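Local coordinates for protein beta-lactamase (PDB 5GWA) that probably hydrolyses beta-lactam antibiotics as a class A extended-spectrum beta-lactamase and is captured here with the inhibitor avibactam, at residues N131-L136 against I141-T146. Sequence-based numbering, arbitrary orientation.
Sequences NFISKL and ISIKAT
Ile-133, on helix 126-135, meets Ile-141 and Ile-143 of the chain that comes back after a four-residue connection, and this one side chain makes the whole contact from the helix side. Before it in sequence, Phe-132 turns to another neighbour, and its side chain touches Leu-55, Ala-56 and Asp-59 of helix 49-63. The two branches of Ile-133 divide the work: chi1 of -67° sets CG1 beside the backbone N and leaves the CG2 methyl anti to it. CG2 meets CD1 of Ile-141 at 3.7 Å. CG1 faces CD1 of Ile-143 more loosely, at 4.2 Å. Both partners hold CG1 anti to their own carbonyl carbon and extend the chain beyond it, with chi2 of 174° in Ile-141 and 165° in Ile-143. Each crosses Ile-133 at about a right angle and reaches it with its CD1 methyl, one against the CG2 methyl, the other against the CG1 methylene. No hydrogen bond joins the segments; the three isoleucines are buried and the contact is wholly apolar. Farther along, Leu-136 N bonds to Ile-133 O at 3.0 Å. Around the isoleucines, Leu-170 of helix 164-175 also packs on Ile-133, Ala-166 of that helix touches Ile-141, and Val-129 and His-52 touch Ile-143. The partner chain has its own ties: Ile-143 N bonds to His-130 ND1 on helix 126-135, and Ser-142 pairs through its backbone with Trp-161. This is hydrophobic packing of a helix against a short, weakly bonded strand at the edge of a small antiparallel sheet in the class A beta-lactamase fold; the same chain runs on to Thr-146, the N-cap of helix 147-151, whose first residue, Glu-147, lines the avibactam pocket.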
ATOM      1  N   ASN A 131      25.536   4.547  -8.428  1.00 15.50           N
ATOM      2  CA  ASN A 131      26.697   4.970  -9.222  1.00 16.34           C
ATOM      3  C   ASN A 131      26.335   5.943 -10.339  1.00 16.44           C
ATOM      4  O   ASN A 131      27.064   6.893 -10.604  1.00 16.74           O
ATOM      5  CB  ASN A 131      27.390   3.745  -9.812  1.00 16.98           C
ATOM      6  CG  ASN A 131      28.102   2.931  -8.768  1.00 19.16           C
ATOM      7  OD1 ASN A 131      28.412   3.428  -7.698  1.00 22.51           O
ATOM      8  ND2 ASN A 131      28.490   1.704  -9.126  1.00 20.94           N
ATOM      9  N   PHE A 132      25.242   5.678 -11.025  1.00 13.66           N
ATOM     10  CA  PHE A 132      24.786   6.519 -12.109  1.00 14.21           C
ATOM     11  C   PHE A 132      24.650   7.946 -11.622  1.00 16.10           C
ATOM     12  O   PHE A 132      25.064   8.908 -12.268  1.00 15.62           O
ATOM     13  CB  PHE A 132      23.462   5.995 -12.670  1.00 15.94           C
ATOM     14  CG  PHE A 132      22.834   6.898 -13.668  1.00 15.59           C
ATOM     15  CD1 PHE A 132      23.320   6.977 -14.950  1.00 18.36           C
ATOM     16  CD2 PHE A 132      21.860   7.805 -13.277  1.00 14.81           C
ATOM     17  CE1 PHE A 132      22.802   7.881 -15.846  1.00 18.34           C
ATOM     18  CE2 PHE A 132      21.252   8.616 -14.200  1.00 17.98           C
ATOM     19  CZ  PHE A 132      21.719   8.661 -15.485  1.00 18.17           C
ATOM     20  N   ILE A 133      23.975   8.091 -10.491  1.00 14.63           N
ATOM     21  CA  ILE A 133      23.751   9.407  -9.936  1.00 15.41           C
ATOM     22  C   ILE A 133      25.070  10.064  -9.541  1.00 16.77           C
ATOM     23  O   ILE A 133      25.304  11.233  -9.895  1.00 16.03           O
ATOM     24  CB  ILE A 133      22.811   9.325  -8.711  1.00 14.91           C
ATOM     25  CG1 ILE A 133      21.407   8.888  -9.159  1.00 14.54           C
ATOM     26  CG2 ILE A 133      22.719  10.684  -8.005  1.00 17.88           C
ATOM     27  CD1 ILE A 133      20.699   9.761 -10.160  1.00 15.12           C
ATOM     28  N   SER A 134      25.911   9.334  -8.816  1.00 15.62           N
ATOM     29  CA  SER A 134      27.216   9.834  -8.415  1.00 18.13           C
ATOM     30  C   SER A 134      27.992  10.353  -9.629  1.00 20.63           C
ATOM     31  O   SER A 134      28.639  11.424  -9.572  1.00 19.19           O
ATOM     32  CB  SER A 134      28.027   8.753  -7.714  1.00 20.70           C
ATOM     33  OG  SER A 134      29.298   9.284  -7.362  1.00 24.63           O
ATOM     34  N   LYS A 135      27.899   9.631 -10.734  1.00 19.29           N
ATOM     35  CA  LYS A 135      28.692   9.999 -11.926  1.00 18.37           C
ATOM     36  C   LYS A 135      28.147  11.161 -12.732  1.00 24.60           C
ATOM     37  O   LYS A 135      28.866  11.745 -13.568  1.00 22.96           O
ATOM     38  CB  LYS A 135      28.872   8.786 -12.827  1.00 19.64           C
ATOM     39  CG  LYS A 135      29.683   7.692 -12.180  1.00 23.84           C
ATOM     40  CD  LYS A 135      31.172   7.935 -12.410  1.00 31.60           C
ATOM     41  CE  LYS A 135      32.015   6.910 -11.680  1.00 34.08           C
ATOM     42  NZ  LYS A 135      33.466   7.187 -11.896  1.00 39.67           N
ATOM     43  N   LEU A 136      26.950  11.621 -12.381  1.00 20.16           N
ATOM     44  CA  LEU A 136      26.452  12.881 -12.914  1.00 20.01           C
ATOM     45  C   LEU A 136      27.167  14.088 -12.283  1.00 21.69           C
ATOM     46  O   LEU A 136      26.938  15.226 -12.708  1.00 23.60           O
ATOM     47  CB  LEU A 136      24.935  12.978 -12.712  1.00 21.09           C
ATOM     48  CG  LEU A 136      24.103  11.944 -13.469  1.00 19.03           C
ATOM     49  CD1 LEU A 136      22.628  12.095 -13.119  1.00 20.23           C
ATOM     50  CD2 LEU A 136      24.281  12.032 -14.974  1.00 22.53           C
ATOM     51  N   ILE A 141      24.247  11.700  -2.172  1.00 13.10           N
ATOM     52  CA  ILE A 141      23.073  10.858  -2.342  1.00 12.87           C
ATOM     53  C   ILE A 141      23.505   9.406  -2.181  1.00 13.65           C
ATOM     54  O   ILE A 141      24.480   8.979  -2.828  1.00 14.41           O
ATOM     55  CB  ILE A 141      22.416  11.053  -3.729  1.00 11.58           C
ATOM     56  CG1 ILE A 141      21.999  12.517  -3.921  1.00 11.22           C
ATOM     57  CG2 ILE A 141      21.188  10.149  -3.887  1.00 12.99           C
ATOM     58  CD1 ILE A 141      21.468  12.893  -5.275  1.00 10.98           C
ATOM     59  N   SER A 142      22.738   8.644  -1.409  1.00 12.56           N
ATOM     60  CA  SER A 142      23.025   7.235  -1.155  1.00 12.23           C
ATOM     61  C   SER A 142      21.815   6.406  -1.533  1.00 13.06           C
ATOM     62  O   SER A 142      20.742   6.579  -0.951  1.00 12.16           O
ATOM     63  CB  SER A 142      23.380   7.017   0.306  1.00 14.23           C
ATOM     64  OG  SER A 142      23.497   5.636   0.612  1.00 19.42           O
ATOM     65  N   ILE A 143      21.993   5.492  -2.482  1.00 11.79           N
ATOM     66  CA  ILE A 143      20.920   4.581  -2.900  1.00 10.76           C
ATOM     67  C   ILE A 143      21.383   3.157  -2.623  1.00 14.09           C
ATOM     68  O   ILE A 143      22.298   2.638  -3.308  1.00 15.67           O
ATOM     69  CB  ILE A 143      20.508   4.824  -4.361  1.00 11.45           C
ATOM     70  CG1 ILE A 143      19.942   6.249  -4.513  1.00 10.98           C
ATOM     71  CG2 ILE A 143      19.546   3.756  -4.882  1.00 11.67           C
ATOM     72  CD1 ILE A 143      19.809   6.764  -5.922  1.00 13.32           C
ATOM     73  N   LYS A 144      20.690   2.515  -1.683  1.00 12.23           N
ATOM     74  CA  LYS A 144      21.137   1.248  -1.124  1.00 12.99           C
ATOM     75  C   LYS A 144      20.063   0.162  -1.078  1.00 14.48           C
ATOM     76  O   LYS A 144      20.390  -0.993  -0.870  1.00 15.34           O
ATOM     77  CB  LYS A 144      21.692   1.490   0.253  1.00 13.37           C
ATOM     78  CG  LYS A 144      22.930   2.375   0.260  1.00 15.84           C
ATOM     79  CD  LYS A 144      24.143   1.742  -0.365  1.00 16.29           C
ATOM     80  CE  LYS A 144      25.210   2.811  -0.608  1.00 20.39           C
ATOM     81  NZ  LYS A 144      26.499   2.198  -1.028  1.00 26.28           N
ATOM     82  N   ALA A 145      18.798   0.551  -0.993  1.00 13.08           N
ATOM     83  CA  ALA A 145      17.769  -0.448  -0.661  1.00 12.23           C
ATOM     84  C   ALA A 145      16.559  -0.272  -1.553  1.00 11.50           C
ATOM     85  O   ALA A 145      16.104   0.829  -1.789  1.00 11.17           O
ATOM     86  CB  ALA A 145      17.318  -0.320   0.764  1.00 12.81           C
ATOM     87  N   THR A 146      15.999  -1.383  -1.967  1.00 11.19           N
ATOM     88  CA  THR A 146      14.776  -1.395  -2.759  1.00 10.88           C
ATOM     89  C   THR A 146      13.585  -1.141  -1.839  1.00 11.03           C
ATOM     90  O   THR A 146      13.735  -1.063  -0.627  1.00 12.11           O
ATOM     91  CB  THR A 146      14.548  -2.763  -3.410  1.00 11.62           C
ATOM     92  OG1 THR A 146      14.430  -3.751  -2.380  1.00 12.81           O
ATOM     93  CG2 THR A 146      15.678  -3.134  -4.354  1.00 12.78           C
TER